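Local coordinates for glideosome-associated protein 50 (Plasmodium falciparum 3D7, PDB 3TGH) that is a component of the glideosome, the inner membrane complex assembly involved in gliding motility and host cell invasion, and has a metallophosphatase fold, at residues 216-221 against 245-250; 225-230 against 284-289; 27-32 against 296-301; 2-7 against 150-155. All coordinates share one frame; numbering follows the deposited sequence.

Contact 1 (216-221 against 245-250); sequences YLLPLL and MAHITC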
loop_
_atom_site.group_PDB
_atom_site.type_symbol
_atom_site.label_atom_id
_atom_site.label_comp_id
_atom_site.label_asym_id
_atom_site.label_seq_id
_atom_site.Cartn_x
_atom_site.Cartn_y
_atom_site.Cartn_z
ATOM N N TYR A 216 -12.575 -7.030 -12.693
ATOM C CA TYR A 216 -13.169 -5.728 -12.344
ATOM C C TYR A 216 -12.179 -4.614 -12.027
ATOM O O TYR A 216 -12.435 -3.461 -12.357
ATOM C CB TYR A 216 -14.136 -5.869 -11.166
ATOM C CG TYR A 216 -15.381 -6.650 -11.514
ATOM C CD1 TYR A 216 -16.333 -6.122 -12.380
ATOM C CD2 TYR A 216 -15.603 -7.917 -10.988
ATOM C CE1 TYR A 216 -17.480 -6.836 -12.711
ATOM C CE2 TYR A 216 -16.745 -8.643 -11.314
ATOM C CZ TYR A 216 -17.678 -8.096 -12.179
ATOM O OH TYR A 216 -18.812 -8.804 -12.507
ATOM N N LEU A 217 -11.073 -4.934 -11.363
ATOM C CA LEU A 217 -10.133 -3.890 -10.917
ATOM C C LEU A 217 -9.105 -3.632 -12.017
ATOM O O LEU A 217 -8.861 -2.483 -12.388
ATOM C CB LEU A 217 -9.421 -4.320 -9.629
ATOM C CG LEU A 217 -8.915 -3.315 -8.577
ATOM C CD1 LEU A 217 -7.654 -3.854 -7.901
ATOM C CD2 LEU A 217 -8.711 -1.888 -9.094
ATOM N N LEU A 218 -8.515 -4.703 -12.547
ATOM C CA LEU A 218 -7.395 -4.568 -13.489
ATOM C C LEU A 218 -7.675 -3.685 -14.715
ATOM O O LEU A 218 -6.815 -2.886 -15.094
ATOM C CB LEU A 218 -6.857 -5.936 -13.918
ATOM C CG LEU A 218 -5.608 -5.925 -14.809
ATOM C CD1 LEU A 218 -4.444 -5.192 -14.145
ATOM C CD2 LEU A 218 -5.209 -7.358 -15.176
ATOM N N PRO A 219 -8.866 -3.814 -15.338
ATOM C CA PRO A 219 -9.156 -2.966 -16.498
ATOM C C PRO A 219 -9.128 -1.466 -16.189
ATOM O O PRO A 219 -8.703 -0.677 -17.038
ATOM C CB PRO A 219 -10.564 -3.411 -16.915
ATOM C CG PRO A 219 -10.670 -4.807 -16.415
ATOM C CD PRO A 219 -9.936 -4.801 -15.114
ATOM N N LEU A 220 -9.562 -1.083 -14.987
ATOM C CA LEU A 220 -9.477 0.318 -14.544
ATOM C C LEU A 220 -8.029 0.776 -14.376
ATOM O O LEU A 220 -7.687 1.914 -14.698
ATOM C CB LEU A 220 -10.221 0.529 -13.219
ATOM C CG LEU A 220 -11.719 0.212 -13.183
ATOM C CD1 LEU A 220 -12.252 0.430 -11.782
ATOM C CD2 LEU A 220 -12.511 1.038 -14.187
ATOM N N LEU A 221 -7.183 -0.104 -13.849
ATOM C CA LEU A 221 -5.774 0.222 -13.643
ATOM C C LEU A 221 -5.053 0.381 -14.979
ATOM O O LEU A 221 -4.258 1.303 -15.154
ATOM C CB LEU A 221 -5.086 -0.851 -12.796
ATOM C CG LEU A 221 -5.671 -1.155 -11.419
ATOM C CD1 LEU A 221 -4.812 -2.210 -10.730
ATOM C CD2 LEU A 221 -5.788 0.093 -10.551
ATOM N N MET A 245 2.818 -2.566 -16.267
ATOM C CA MET A 245 2.362 -2.417 -14.890
ATOM C C MET A 245 3.050 -3.471 -14.043
ATOM O O MET A 245 3.086 -4.646 -14.417
ATOM C CB MET A 245 0.846 -2.588 -14.780
ATOM C CG MET A 245 0.305 -2.238 -13.394
ATOM S SD MET A 245 -1.464 -2.506 -13.161
ATOM C CE MET A 245 -2.136 -1.840 -14.685
ATOM N N ALA A 246 3.600 -3.046 -12.912
ATOM C CA ALA A 246 4.215 -3.960 -11.970
ATOM C C ALA A 246 3.225 -4.297 -10.856
ATOM O O ALA A 246 2.653 -3.411 -10.229
ATOM C CB ALA A 246 5.482 -3.361 -11.386
ATOM N N HIS A 247 3.039 -5.589 -10.618
ATOM C CA HIS A 247 2.280 -6.070 -9.480
ATOM C C HIS A 247 3.293 -6.489 -8.432
ATOM O O HIS A 247 4.087 -7.403 -8.651
ATOM C CB HIS A 247 1.401 -7.251 -9.892
ATOM C CG HIS A 247 0.402 -6.912 -10.952
ATOM N ND1 HIS A 247 -0.927 -6.677 -10.672
ATOM C CD2 HIS A 247 0.544 -6.736 -12.287
ATOM C CE1 HIS A 247 -1.564 -6.388 -11.794
ATOM N NE2 HIS A 247 -0.694 -6.422 -12.789
ATOM N N ILE A 248 3.291 -5.798 -7.303
ATOM C CA ILE A 248 4.251 -6.064 -6.259
ATOM C C ILE A 248 3.527 -6.623 -5.051
ATOM O O ILE A 248 2.597 -5.990 -4.538
ATOM C CB ILE A 248 5.002 -4.791 -5.860
ATOM C CG1 ILE A 248 5.851 -4.282 -7.032
ATOM C CG2 ILE A 248 5.860 -5.058 -4.632
ATOM C CD1 ILE A 248 6.534 -2.958 -6.762
ATOM N N THR A 249 3.947 -7.810 -4.606
ATOM C CA THR A 249 3.503 -8.351 -3.339
ATOM C C THR A 249 4.570 -8.062 -2.287
ATOM O O THR A 249 5.769 -8.328 -2.483
ATOM C CB THR A 249 3.256 -9.864 -3.380
ATOM O OG1 THR A 249 2.392 -10.181 -4.473
ATOM C CG2 THR A 249 2.611 -10.322 -2.075
ATOM N N CYS A 250 4.117 -7.500 -1.177
ATOM C CA CYS A 250 4.975 -7.158 -0.059
ATOM C C CYS A 250 4.205 -7.524 1.203
ATOM O O CYS A 250 3.747 -6.656 1.948
ATOM C CB CYS A 250 5.338 -5.674 -0.127
ATOM S SG CYS A 250 6.576 -5.160 1.054
#

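Contact 2 (225-230 against 284-289); sequences EVDLYI and NGIVTK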
loop_
_atom_site.group_PDB
_atom_site.type_symbol
_atom_site.label_atom_id
_atom_site.label_comp_id
_atom_site.label_asym_id
_atom_site.label_seq_id
_atom_site.Cartn_x
_atom_site.Cartn_y
_atom_site.Cartn_z
ATOM N N GLU A 225 -3.254 3.669 -16.890
ATOM C CA GLU A 225 -1.800 3.509 -17.027
ATOM C C GLU A 225 -1.075 3.527 -15.678
ATOM O O GLU A 225 -0.024 4.164 -15.520
ATOM C CB GLU A 225 -1.216 4.565 -17.966
ATOM C CG GLU A 225 -1.813 4.564 -19.365
ATOM C CD GLU A 225 -0.965 5.353 -20.342
ATOM O OE1 GLU A 225 0.150 4.890 -20.671
ATOM O OE2 GLU A 225 -1.407 6.438 -20.775
ATOM N N VAL A 226 -1.655 2.823 -14.710
ATOM C CA VAL A 226 -1.078 2.690 -13.389
ATOM C C VAL A 226 0.297 2.025 -13.475
ATOM O O VAL A 226 0.503 1.095 -14.260
ATOM C CB VAL A 226 -2.034 1.890 -12.469
ATOM C CG1 VAL A 226 -1.327 1.391 -11.214
ATOM C CG2 VAL A 226 -3.260 2.754 -12.137
ATOM N N ASP A 227 1.228 2.507 -12.663
ATOM C CA ASP A 227 2.600 2.004 -12.667
ATOM C C ASP A 227 2.763 0.761 -11.797
ATOM O O ASP A 227 3.289 -0.261 -12.257
ATOM C CB ASP A 227 3.555 3.104 -12.194
ATOM C CG ASP A 227 3.585 4.286 -13.140
ATOM O OD1 ASP A 227 4.103 4.137 -14.270
ATOM O OD2 ASP A 227 3.083 5.368 -12.761
ATOM N N LEU A 228 2.311 0.860 -10.547
ATOM C CA LEU A 228 2.455 -0.200 -9.547
ATOM C C LEU A 228 1.135 -0.472 -8.834
ATOM O O LEU A 228 0.454 0.462 -8.410
ATOM C CB LEU A 228 3.437 0.222 -8.457
ATOM C CG LEU A 228 4.932 -0.062 -8.519
ATOM C CD1 LEU A 228 5.551 0.401 -9.805
ATOM C CD2 LEU A 228 5.580 0.600 -7.312
ATOM N N TYR A 229 0.798 -1.748 -8.668
ATOM C CA TYR A 229 -0.203 -2.146 -7.685
ATOM C C TYR A 229 0.531 -2.938 -6.613
ATOM O O TYR A 229 1.059 -4.012 -6.883
ATOM C CB TYR A 229 -1.344 -2.976 -8.297
ATOM C CG TYR A 229 -2.318 -3.506 -7.251
ATOM C CD1 TYR A 229 -2.870 -2.659 -6.295
ATOM C CD2 TYR A 229 -2.661 -4.847 -7.196
ATOM C CE1 TYR A 229 -3.740 -3.129 -5.327
ATOM C CE2 TYR A 229 -3.549 -5.331 -6.230
ATOM C CZ TYR A 229 -4.077 -4.466 -5.292
ATOM O OH TYR A 229 -4.945 -4.917 -4.324
ATOM N N ILE A 230 0.606 -2.365 -5.413
ATOM C CA ILE A 230 1.303 -2.962 -4.279
ATOM C C ILE A 230 0.284 -3.609 -3.346
ATOM O O ILE A 230 -0.640 -2.944 -2.858
ATOM C CB ILE A 230 2.122 -1.899 -3.494
ATOM C CG1 ILE A 230 3.039 -1.104 -4.441
ATOM C CG2 ILE A 230 2.916 -2.578 -2.355
ATOM C CD1 ILE A 230 3.757 0.102 -3.776
ATOM N N ASN A 284 13.571 9.283 -14.201
ATOM C CA ASN A 284 13.686 8.120 -15.078
ATOM C C ASN A 284 12.635 7.030 -14.851
ATOM O O ASN A 284 12.383 6.220 -15.745
ATOM C CB ASN A 284 15.088 7.528 -14.945
ATOM C CG ASN A 284 16.162 8.476 -15.454
ATOM O OD1 ASN A 284 17.143 8.757 -14.763
ATOM N ND2 ASN A 284 15.968 8.991 -16.663
ATOM N N GLY A 285 12.029 7.005 -13.670
ATOM C CA GLY A 285 10.993 6.021 -13.370
ATOM C C GLY A 285 10.956 5.612 -11.914
ATOM O O GLY A 285 11.231 6.424 -11.029
ATOM N N ILE A 286 10.618 4.345 -11.678
ATOM C CA ILE A 286 10.493 3.797 -10.335
ATOM C C ILE A 286 11.463 2.640 -10.146
ATOM O O ILE A 286 11.457 1.685 -10.927
ATOM C CB ILE A 286 9.080 3.270 -10.052
ATOM C CG1 ILE A 286 8.034 4.324 -10.416
ATOM C CG2 ILE A 286 8.967 2.868 -8.569
ATOM C CD1 ILE A 286 6.612 3.892 -10.158
ATOM N N VAL A 287 12.300 2.746 -9.121
ATOM C CA VAL A 287 13.185 1.659 -8.723
ATOM C C VAL A 287 12.649 1.097 -7.415
ATOM O O VAL A 287 12.459 1.840 -6.449
ATOM C CB VAL A 287 14.637 2.146 -8.529
ATOM C CG1 VAL A 287 15.519 1.011 -8.032
ATOM C CG2 VAL A 287 15.192 2.714 -9.831
ATOM N N THR A 288 12.387 -0.208 -7.396
ATOM C CA THR A 288 11.922 -0.892 -6.206
ATOM C C THR A 288 12.997 -1.868 -5.742
ATOM O O THR A 288 13.482 -2.680 -6.532
ATOM C CB THR A 288 10.616 -1.657 -6.485
ATOM O OG1 THR A 288 9.581 -0.724 -6.820
ATOM C CG2 THR A 288 10.190 -2.477 -5.266
ATOM N N LYS A 289 13.379 -1.766 -4.472
ATOM C CA LYS A 289 14.346 -2.676 -3.871
ATOM C C LYS A 289 13.659 -3.576 -2.848
ATOM O O LYS A 289 13.002 -3.101 -1.905
ATOM C CB LYS A 289 15.480 -1.895 -3.204
ATOM C CG LYS A 289 16.378 -1.152 -4.179
ATOM C CD LYS A 289 17.405 -0.310 -3.439
ATOM C CE LYS A 289 18.095 0.692 -4.358
ATOM N NZ LYS A 289 19.010 1.605 -3.602
#

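Contact 3 (27-32 against 296-301); sequences KQFIKN and GEVIYT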
loop_
_atom_site.group_PDB
_atom_site.type_symbol
_atom_site.label_atom_id
_atom_site.label_comp_id
_atom_site.label_asym_id
_atom_site.label_seq_id
_atom_site.Cartn_x
_atom_site.Cartn_y
_atom_site.Cartn_z
ATOM N N LYS A 27 14.072 0.107 10.000
ATOM C CA LYS A 27 14.574 1.366 10.549
ATOM C C LYS A 27 15.904 1.790 9.921
ATOM O O LYS A 27 16.096 2.965 9.606
ATOM C CB LYS A 27 14.745 1.262 12.065
ATOM C CG LYS A 27 13.438 1.135 12.844
ATOM C CD LYS A 27 13.730 0.774 14.295
ATOM C CE LYS A 27 12.480 0.441 15.059
ATOM N NZ LYS A 27 12.806 0.013 16.445
ATOM N N GLN A 28 16.812 0.833 9.751
ATOM C CA GLN A 28 18.134 1.094 9.162
ATOM C C GLN A 28 18.004 1.659 7.754
ATOM O O GLN A 28 18.629 2.668 7.427
ATOM C CB GLN A 28 18.965 -0.190 9.113
ATOM C CG GLN A 28 20.411 0.018 8.638
ATOM C CD GLN A 28 21.095 -1.269 8.204
ATOM O OE1 GLN A 28 20.446 -2.282 7.993
ATOM N NE2 GLN A 28 22.415 -1.222 8.056
ATOM N N PHE A 29 17.194 1.002 6.927
ATOM C CA PHE A 29 16.995 1.428 5.542
ATOM C C PHE A 29 16.247 2.744 5.433
ATOM O O PHE A 29 16.581 3.576 4.594
ATOM C CB PHE A 29 16.246 0.363 4.737
ATOM C CG PHE A 29 17.135 -0.692 4.161
ATOM C CD1 PHE A 29 17.635 -1.709 4.954
ATOM C CD2 PHE A 29 17.478 -0.666 2.823
ATOM C CE1 PHE A 29 18.461 -2.692 4.421
ATOM C CE2 PHE A 29 18.302 -1.645 2.281
ATOM C CZ PHE A 29 18.791 -2.657 3.086
ATOM N N ILE A 30 15.224 2.929 6.258
ATOM C CA ILE A 30 14.461 4.177 6.229
ATOM C C ILE A 30 15.377 5.380 6.496
ATOM O O ILE A 30 15.295 6.396 5.797
ATOM C CB ILE A 30 13.270 4.126 7.206
ATOM C CG1 ILE A 30 12.154 3.283 6.582
ATOM C CG2 ILE A 30 12.759 5.533 7.530
ATOM C CD1 ILE A 30 11.030 2.962 7.521
ATOM N N LYS A 31 16.263 5.245 7.483
ATOM C CA LYS A 31 17.251 6.282 7.782
ATOM C C LYS A 31 18.244 6.455 6.627
ATOM O O LYS A 31 18.415 7.557 6.104
ATOM C CB LYS A 31 18.006 5.933 9.071
ATOM C CG LYS A 31 19.093 6.924 9.476
ATOM C CD LYS A 31 18.512 8.246 9.949
ATOM C CE LYS A 31 19.596 9.141 10.536
ATOM N NZ LYS A 31 19.041 10.417 11.066
ATOM N N ASN A 32 18.883 5.364 6.221
ATOM C CA ASN A 32 19.984 5.447 5.258
ATOM C C ASN A 32 19.540 5.816 3.843
ATOM O O ASN A 32 20.274 6.500 3.123
ATOM C CB ASN A 32 20.771 4.137 5.219
ATOM C CG ASN A 32 21.514 3.861 6.511
ATOM O OD1 ASN A 32 21.674 4.744 7.359
ATOM N ND2 ASN A 32 21.969 2.625 6.671
ATOM N N GLY A 296 19.617 -8.303 5.917
ATOM C CA GLY A 296 19.405 -6.921 5.479
ATOM C C GLY A 296 19.922 -6.652 4.081
ATOM O O GLY A 296 20.365 -5.553 3.776
ATOM N N GLU A 297 19.856 -7.668 3.231
ATOM C CA GLU A 297 20.376 -7.591 1.875
ATOM C C GLU A 297 19.256 -7.278 0.877
ATOM O O GLU A 297 18.148 -7.817 0.980
ATOM C CB GLU A 297 21.047 -8.931 1.548
ATOM C CG GLU A 297 21.540 -9.131 0.127
ATOM C CD GLU A 297 22.357 -10.414 -0.011
ATOM O OE1 GLU A 297 23.354 -10.571 0.732
ATOM O OE2 GLU A 297 22.002 -11.267 -0.852
ATOM N N VAL A 298 19.548 -6.392 -0.077
ATOM C CA VAL A 298 18.673 -6.163 -1.217
ATOM C C VAL A 298 18.819 -7.382 -2.129
ATOM O O VAL A 298 19.892 -7.610 -2.697
ATOM C CB VAL A 298 19.051 -4.873 -1.983
ATOM C CG1 VAL A 298 18.202 -4.727 -3.230
ATOM C CG2 VAL A 298 18.900 -3.643 -1.079
ATOM N N ILE A 299 17.759 -8.180 -2.232
ATOM C CA ILE A 299 17.822 -9.433 -2.991
ATOM C C ILE A 299 17.216 -9.328 -4.388
ATOM O O ILE A 299 17.355 -10.253 -5.198
ATOM C CB ILE A 299 17.220 -10.623 -2.210
ATOM C CG1 ILE A 299 15.768 -10.370 -1.796
ATOM C CG2 ILE A 299 18.076 -10.921 -0.982
ATOM C CD1 ILE A 299 15.064 -11.625 -1.290
ATOM N N TYR A 300 16.561 -8.207 -4.679
ATOM C CA TYR A 300 16.095 -7.929 -6.034
ATOM C C TYR A 300 15.843 -6.442 -6.228
ATOM O O TYR A 300 15.307 -5.780 -5.340
ATOM C CB TYR A 300 14.814 -8.705 -6.355
ATOM C CG TYR A 300 14.462 -8.678 -7.833
ATOM C CD1 TYR A 300 15.178 -9.442 -8.752
ATOM C CD2 TYR A 300 13.428 -7.880 -8.310
ATOM C CE1 TYR A 300 14.871 -9.410 -10.109
ATOM C CE2 TYR A 300 13.112 -7.846 -9.661
ATOM C CZ TYR A 300 13.832 -8.608 -10.552
ATOM O OH TYR A 300 13.513 -8.562 -11.886
ATOM N N THR A 301 16.223 -5.936 -7.400
ATOM C CA THR A 301 15.950 -4.555 -7.771
ATOM C C THR A 301 15.155 -4.534 -9.071
ATOM O O THR A 301 15.620 -5.037 -10.097
ATOM C CB THR A 301 17.245 -3.755 -7.934
ATOM O OG1 THR A 301 17.998 -3.837 -6.718
ATOM C CG2 THR A 301 16.943 -2.297 -8.244
#

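Contact 4 (2-7 against 150-155); sequences CQLRFA and LAAAFI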
loop_
_atom_site.group_PDB
_atom_site.type_symbol
_atom_site.label_atom_id
_atom_site.label_comp_id
_atom_site.label_asym_id
_atom_site.label_seq_id
_atom_site.Cartn_x
_atom_site.Cartn_y
_atom_site.Cartn_z
ATOM N N CYS A 2 16.063 15.392 -5.586
ATOM C CA CYS A 2 15.417 15.168 -6.885
ATOM C C CYS A 2 14.675 13.823 -6.983
ATOM O O CYS A 2 14.439 13.322 -8.087
ATOM C CB CYS A 2 16.458 15.263 -8.008
ATOM S SG CYS A 2 17.248 16.892 -8.181
ATOM N N GLN A 3 14.313 13.246 -5.838
ATOM C CA GLN A 3 13.588 11.974 -5.802
ATOM C C GLN A 3 12.511 11.974 -4.718
ATOM O O GLN A 3 12.514 12.816 -3.812
ATOM C CB GLN A 3 14.554 10.812 -5.549
ATOM C CG GLN A 3 15.593 10.604 -6.641
ATOM C CD GLN A 3 16.515 9.423 -6.374
ATOM O OE1 GLN A 3 16.462 8.801 -5.313
ATOM N NE2 GLN A 3 17.369 9.110 -7.345
ATOM N N LEU A 4 11.586 11.028 -4.833
ATOM C CA LEU A 4 10.620 10.732 -3.775
ATOM C C LEU A 4 10.842 9.275 -3.371
ATOM O O LEU A 4 10.820 8.386 -4.220
ATOM C CB LEU A 4 9.186 10.937 -4.271
ATOM C CG LEU A 4 8.050 10.820 -3.247
ATOM C CD1 LEU A 4 6.714 11.185 -3.874
ATOM C CD2 LEU A 4 7.967 9.424 -2.662
ATOM N N ARG A 5 11.059 9.049 -2.081
ATOM C CA ARG A 5 11.367 7.722 -1.567
ATOM C C ARG A 5 10.424 7.310 -0.456
ATOM O O ARG A 5 10.232 8.043 0.526
ATOM C CB ARG A 5 12.801 7.686 -1.058
ATOM C CG ARG A 5 13.809 7.893 -2.174
ATOM C CD ARG A 5 15.212 7.686 -1.679
ATOM N NE ARG A 5 16.184 7.719 -2.768
ATOM C CZ ARG A 5 17.489 7.502 -2.620
ATOM N NH1 ARG A 5 18.005 7.245 -1.421
ATOM N NH2 ARG A 5 18.286 7.547 -3.682
ATOM N N PHE A 6 9.858 6.115 -0.611
ATOM C CA PHE A 6 8.928 5.579 0.352
ATOM C C PHE A 6 9.178 4.089 0.527
ATOM O O PHE A 6 9.828 3.463 -0.310
ATOM C CB PHE A 6 7.474 5.905 -0.045
ATOM C CG PHE A 6 6.960 5.149 -1.234
ATOM C CD1 PHE A 6 6.236 3.971 -1.057
ATOM C CD2 PHE A 6 7.174 5.613 -2.528
ATOM C CE1 PHE A 6 5.731 3.273 -2.152
ATOM C CE2 PHE A 6 6.670 4.913 -3.633
ATOM C CZ PHE A 6 5.953 3.743 -3.438
ATOM N N ALA A 7 8.726 3.552 1.651
ATOM C CA ALA A 7 8.865 2.136 1.951
ATOM C C ALA A 7 7.493 1.488 2.024
ATOM O O ALA A 7 6.496 2.158 2.295
ATOM C CB ALA A 7 9.620 1.936 3.271
ATOM N N LEU A 150 7.369 16.719 -10.930
ATOM C CA LEU A 150 6.668 15.466 -11.210
ATOM C C LEU A 150 5.658 15.185 -10.095
ATOM O O LEU A 150 5.946 15.414 -8.929
ATOM C CB LEU A 150 7.657 14.305 -11.348
ATOM C CG LEU A 150 8.587 14.374 -12.559
ATOM C CD1 LEU A 150 9.642 13.274 -12.512
ATOM C CD2 LEU A 150 7.796 14.304 -13.862
ATOM N N ALA A 151 4.475 14.706 -10.477
ATOM C CA ALA A 151 3.375 14.473 -9.549
ATOM C C ALA A 151 3.154 12.976 -9.395
ATOM O O ALA A 151 3.220 12.242 -10.378
ATOM C CB ALA A 151 2.094 15.144 -10.064
ATOM N N ALA A 152 2.891 12.538 -8.163
ATOM C CA ALA A 152 2.627 11.135 -7.855
ATOM C C ALA A 152 1.275 11.007 -7.170
ATOM O O ALA A 152 1.001 11.712 -6.190
ATOM C CB ALA A 152 3.721 10.571 -6.963
ATOM N N ALA A 153 0.431 10.119 -7.695
ATOM C CA ALA A 153 -0.854 9.820 -7.093
ATOM C C ALA A 153 -0.783 8.457 -6.411
ATOM O O ALA A 153 -0.464 7.469 -7.045
ATOM C CB ALA A 153 -1.950 9.832 -8.137
ATOM N N PHE A 154 -1.059 8.443 -5.112
ATOM C CA PHE A 154 -1.168 7.220 -4.326
ATOM C C PHE A 154 -2.639 6.985 -4.044
ATOM O O PHE A 154 -3.315 7.841 -3.464
ATOM C CB PHE A 154 -0.374 7.361 -3.024
ATOM C CG PHE A 154 1.109 7.369 -3.234
ATOM C CD1 PHE A 154 1.771 8.533 -3.565
ATOM C CD2 PHE A 154 1.847 6.192 -3.128
ATOM C CE1 PHE A 154 3.151 8.533 -3.771
ATOM C CE2 PHE A 154 3.218 6.188 -3.335
ATOM C CZ PHE A 154 3.869 7.356 -3.657
ATOM N N ILE A 155 -3.150 5.840 -4.492
ATOM C CA ILE A 155 -4.550 5.495 -4.319
ATOM C C ILE A 155 -4.629 4.262 -3.415
ATOM O O ILE A 155 -3.976 3.234 -3.666
ATOM C CB ILE A 155 -5.236 5.256 -5.665
ATOM C CG1 ILE A 155 -5.265 6.574 -6.462
ATOM C CG2 ILE A 155 -6.664 4.717 -5.468
ATOM C CD1 ILE A 155 -5.519 6.385 -7.952
#

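Contact 1 (216-221 against 245-250)
Met-245 reaches out from strand 245-250 and ends against Leu-218 and Leu-221 of helix 218-223. Its chain is extended through the first two torsions and then bends at the sulfur, chi3 -44°. The bend brings the methyl CE against the base of Leu-221, where CE lies 3.6 Å from Leu-221 CB and 3.7 Å from Leu-221 C. The thioether sulfur is in the same contact, with SD 4.1 Å from Leu-221 CD1. The side chains of Met-245 and Leu-221 cross at about a right angle. Leu-218 instead runs past Met-245 in the opposite direction. Its CG is anti to the backbone N, chi1 -175°, which brings its CD1 end closer to the strand than its base. This CD1 methyl is shared: it lies 4.1 Å from Met-245 CE and 3.9 Å from His-247 CE1. The imidazole of His-247 meets that methyl with its edge, in the plane of the ring. The contact is buried and made by van der Waals packing, with one backbone carbon, Leu-221 C, taking part. Tyr-202 packs its ring edge-to-face with that of His-247 and touches Leu-218. Ile-201 lies on Leu-221. The helix belongs to the helical layer outside one sheet of the metallophosphoesterase beta sandwich, the sheet of strands 245-250 and 228-231. Helix 169-189 lies beside it, touching Leu-217 and Leu-220.

Contact 2 (225-230 against 284-289)
The flat group at this contact is the carboxylate of Asp-227, and the methyl CD1 of Ile-286 lies off one face of it, displaced toward CB. CD1 is nearest the base of the side chain, 3.8 Å from Asp-227 CB, and 4.3 Å from Asp-227 CG. The two oxygens are used elsewhere. OD1 forms a salt bridge with Lys-307, and OD2 accepts a hydrogen bond from the backbone N of Ile-193. These two bonds would hold the carboxylate's rotation; the apolar contact is made by CB. A second flat group, the imidazole of His-279, borders the contact: it is hydrogen-bonded through ND1 to Thr-288 OG1 and touches Leu-228.

The contact joins the two mixed sheets of the metallophosphoesterase fold, which pack face to face as a beta sandwich. Strand 228-231 belongs to one sheet and strand 285-292 to the other. The side chains of Asp-227, just before strand 228-231, and of Leu-228 point toward strand 285-292. The backbones stay well apart, with Asp-227 CA 8.4 Å from Ile-286 CA.

Leu-228 and Ile-286 meet tip to tip, with Leu-228 CD1 3.7 Å from Ile-286 CD1. Ile-286 is extended along CG1, chi2 -180°, and this places its terminal methyl deep enough to touch both Asp-227 and Leu-228. The other leucine methyl approaches Thr-288, two residues beyond Ile-286 in strand 285-292: Leu-228 CD2 lies 4.2 Å from Thr-288 OG1. Ile-286 also touches Phe-192 and Leu-281, and Leu-304 touches both Asp-227 and Leu-228.

Contact 3 (27-32 against 296-301)
Phe-29 points its ring edge-first from helix 17-32 at the backbone of Gly-296 and the side chain of Val-298. The carbonyl O of Gly-296 lies in the plane of the ring. It sits against the far end of the edge, 3.4 Å from Phe-29 CZ and 3.5 Å from Phe-29 CE1. The oxygen thus faces the C-H rim of the phenyl group, which is slightly positive, and not its pi face. The next edge carbon meets the valine: Phe-29 CE2 is 4.0 Å from Val-298 CG2. Here the phenylalanine and valine side chains cross obliquely. The valine has CG1 anti to the backbone N, chi1 175°, with CG2 beside the backbone N, where it meets the ring. Its CG1 packs on Lys-289 of the adjoining strand.

The contact lies on the surface, its centre about 18 Å from the centre of the chain. Gly-296 lies in the turn of a beta hairpin formed by strands 285-292 and 297-305. Its backbone is in the left-handed region, phi 66°, and strand 297-305 begins close after it. That strand is an edge strand of the sheet that also holds strand 4-8. Helix 17-32, which follows strand 4-8 in the chain, packs on the same sheet through Phe-29, and Phe-29 spans from helix to hairpin.

The ring has further partners on the sheet. It packs edge-to-face with Phe-276 and touches Val-291 of the neighbouring strand.

Contact 4 (2-7 against 150-155)
This is a buried aromatic and aliphatic contact between the two sheets of the fold, with Phe-6 and Leu-4 of strand 4-8 facing Phe-154 and Ala-152 of strand 148-156. At its centre is a T-shaped pair. Phe-154 presents its edge to one face of Phe-6, with the ring centroids 5.0 Å apart and the planes at 89°. Phe-154 CE2 stands 3.6 Å above the Phe-6 plane, offset toward the rim. Phe-154 CZ is also close, 3.7 Å from Phe-6 CE2. Phe-6 has its CG between the backbone N and the carbonyl carbon, chi1 71°, and the ring meets Phe-154 with one face.

The two strand segments run nearly parallel, at 20°, with their axes 10.6 Å apart. This is face-to-face packing in the beta sandwich of the metallophosphoesterase superfamily.

Leu-4 fills in beside the rings. Its CD1 lies 4.3 Å from Ala-152 CB and 4.4 Å from Phe-154 CE1, near the plane of that ring. His-279 stacks on Phe-6, and Phe-37 meets Phe-154 edge-to-face. On the other side of segment 2-7, Arg-5 grips Gln-3 side-on: its NE and NH2 both donate to Gln-3 OE1, at 2.8 Å from NE. Arg-5 NH1 bonds to the carbonyl O of Glu-33.

Contacts 2 and 4 both join the two sheets of the sandwich. Their centres are 10 Å apart, and Ile-230 touches Phe-6 between them. Contact 4 relies on an aromatic pair, whereas contact 2 is mostly aliphatic, its aspartate and threonine bonded to partners outside it. Contact 1 is buried too, but it packs a helix on the outer face of the sheet holding strands 245-250 and 228-231. These strands are hydrogen-bonded neighbours, linking contacts 1 and 2. Contact 3 is the surface one. It sets a ring edge against a backbone carbonyl, and its strand adjoins the strand 285-292 of contact 2.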